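Osmotically inducible protein OsmC (Psychrobacter arcticus, PDB 2PN2) is of unknown function but, as a member of the OsmC family, probably takes part in the response to osmotic stress and in detoxification. Local coordinates at residues I45-V50 with G56-P61. Sequence-based numbering, arbitrary orientation.
With SO4 (sulfate ion), chain D.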
loop_
_atom_site.group_PDB
_atom_site.type_symbol
_atom_site.label_atom_id
_atom_site.label_comp_id
_atom_site.label_asym_id
_atom_site.label_seq_id
_atom_site.Cartn_x
_atom_site.Cartn_y
_atom_site.Cartn_z
ATOM N N ILE A 45 7.320 7.714 3.222
ATOM C CA ILE A 45 8.362 7.819 2.212
ATOM C C ILE A 45 8.492 6.485 1.501
ATOM O O ILE A 45 8.284 5.449 2.122
ATOM C CB ILE A 45 9.741 8.139 2.859
ATOM C CG1 ILE A 45 9.698 9.412 3.731
ATOM C CG2 ILE A 45 10.847 8.269 1.807
ATOM C CD1 ILE A 45 9.250 10.660 3.018
ATOM N N THR A 46 8.784 6.525 0.205
ATOM C CA THR A 46 9.176 5.321 -0.535
ATOM C C THR A 46 10.497 5.566 -1.247
ATOM O O THR A 46 10.814 6.694 -1.592
ATOM C CB THR A 46 8.133 4.813 -1.576
ATOM O OG1 THR A 46 8.051 5.719 -2.677
ATOM C CG2 THR A 46 6.753 4.583 -0.943
ATOM N N ASP A 47 11.262 4.489 -1.426
ATOM C CA ASP A 47 12.496 4.471 -2.179
ATOM C C ASP A 47 12.487 3.231 -3.051
ATOM O O ASP A 47 11.959 2.194 -2.645
ATOM C CB ASP A 47 13.719 4.328 -1.263
ATOM C CG ASP A 47 14.131 5.607 -0.573
ATOM O OD1 ASP A 47 13.878 6.722 -1.063
ATOM O OD2 ASP A 47 14.812 5.483 0.460
ATOM N N ALA A 48 13.094 3.336 -4.225
ATOM C CA ALA A 48 13.322 2.171 -5.081
ATOM C C ALA A 48 14.474 1.372 -4.431
ATOM O O ALA A 48 15.324 1.960 -3.742
ATOM C CB ALA A 48 13.700 2.587 -6.480
ATOM N N PRO A 49 14.490 0.030 -4.593
ATOM C CA PRO A 49 15.648 -0.718 -4.048
ATOM C C PRO A 49 16.986 -0.340 -4.711
ATOM O O PRO A 49 16.994 0.238 -5.808
ATOM C CB PRO A 49 15.299 -2.187 -4.340
ATOM C CG PRO A 49 13.803 -2.199 -4.586
ATOM C CD PRO A 49 13.486 -0.871 -5.199
ATOM N N VAL A 50 18.098 -0.647 -4.038
ATOM C CA VAL A 50 19.453 -0.415 -4.599
ATOM C C VAL A 50 19.650 -1.287 -5.868
ATOM O O VAL A 50 20.431 -0.916 -6.755
ATOM C CB VAL A 50 20.579 -0.633 -3.543
ATOM C CG1 VAL A 50 21.973 -0.417 -4.152
ATOM C CG2 VAL A 50 20.383 0.315 -2.357
ATOM N N GLY A 56 17.016 3.111 -1.256
ATOM C CA GLY A 56 16.700 1.996 -0.348
ATOM C C GLY A 56 16.616 2.235 1.166
ATOM O O GLY A 56 16.765 1.276 1.918
ATOM N N GLU A 57 16.392 3.480 1.620
ATOM C CA GLU A 57 16.211 3.792 3.062
ATOM C C GLU A 57 14.729 4.125 3.399
ATOM O O GLU A 57 14.411 4.988 4.243
ATOM C CB GLU A 57 17.227 4.828 3.571
ATOM C CG GLU A 57 17.126 6.210 3.007
ATOM C CD GLU A 57 18.269 7.117 3.448
ATOM O OE1 GLU A 57 19.450 6.714 3.311
ATOM O OE2 GLU A 57 17.988 8.251 3.908
ATOM N N ALA A 58 13.846 3.332 2.789
ATOM C CA ALA A 58 12.403 3.376 3.013
ATOM C C ALA A 58 11.745 2.167 2.365
ATOM O O ALA A 58 12.367 1.463 1.571
ATOM C CB ALA A 58 11.802 4.636 2.425
ATOM N N PHE A 59 10.483 1.919 2.722
ATOM C CA PHE A 59 9.646 0.903 2.047
ATOM C C PHE A 59 9.632 1.190 0.542
ATOM O O PHE A 59 9.570 2.358 0.174
ATOM C CB PHE A 59 8.168 1.056 2.448
ATOM C CG PHE A 59 7.800 0.540 3.800
ATOM C CD1 PHE A 59 7.983 1.319 4.941
ATOM C CD2 PHE A 59 7.115 -0.676 3.927
ATOM C CE1 PHE A 59 7.586 0.859 6.190
ATOM C CE2 PHE A 59 6.706 -1.136 5.185
ATOM C CZ PHE A 59 6.957 -0.386 6.313
ATOM N N SER A 60 9.719 0.167 -0.317
ATOM C CA SER A 60 9.483 0.355 -1.750
ATOM C C SER A 60 7.962 0.436 -1.964
ATOM O O SER A 60 7.208 0.066 -1.070
ATOM C CB SER A 60 10.052 -0.796 -2.585
ATOM O OG SER A 60 9.275 -1.961 -2.396
ATOM N N PRO A 61 7.491 0.969 -3.119
ATOM C CA PRO A 61 6.039 0.968 -3.372
ATOM C C PRO A 61 5.397 -0.432 -3.299
ATOM O O PRO A 61 4.367 -0.570 -2.662
ATOM C CB PRO A 61 5.923 1.627 -4.756
ATOM C CG PRO A 61 7.122 2.505 -4.821
ATOM C CD PRO A 61 8.209 1.693 -4.185
HETATM S S SO4 D . 9.293 -2.351 -6.231
HETATM O O1 SO4 D . 9.766 -3.073 -5.048
HETATM O O2 SO4 D . 8.308 -1.329 -5.855
HETATM O O3 SO4 D . 10.450 -1.691 -6.829
HETATM O O4 SO4 D . 8.715 -3.289 -7.188
HETATM O O HOH W 1 8.945 4.540 4.380
HETATM O O HOH W 2 13.187 0.398 -0.954
#
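Asp47 turns its carboxylate toward the returning loop 56-61, where OD2 accepts the backbone N-H of Glu57 (OD2 to N 2.8 Å). CG lies anti to the carbonyl carbon (chi1 -79°), which carries OD2 across to the loop; the N-H of Glu57 arrives on the anti side of OD2, 16° out of the carboxylate plane, in a bent bond (131°). A short, two-oxygen acid suits this place, since OD2 reaches the loop while OD1 pairs with Arg32 of strand 32-37 in a salt bridge. The backbone adds a bond from Asp47 N to Phe59 O (3.2 Å), and the same carbonyl receives a CA-H contact from Thr46.

Packing is close around Ala58, whose small methyl CB fits between Ile45 O (3.6 Å) and Asp47 OD2. Thr46 crosses Pro61 at about a right angle, its OG1 hydrogen-bonded to Thr33. Water 2 donates to both Asp47 O and Ala58 O, satisfying two carbonyls. Phe59 leads its ring away from the strand, to helix 61-83 and to His37 of the second subunit. Buried Ser60 caps Asp63 N through OG, which also donates to sulfate O1 (2.9 Å), an ion probably from the crystallisation liquor.

The other end is looser: Gly56, whose lack of a side chain suits its positive phi and keeps it clear of Val50 CG2, bonds to Ala48 O (N to O 3.2 Å), and exposed Glu57 makes a long, weak ion pair with Arg32. Ser60 as N-cap, followed by Pro61 in the first turn, is a classic helix start; here it joins the N-terminal antiparallel sheet, three strands within this chain, to the long helix 61-83 of the OsmC fold.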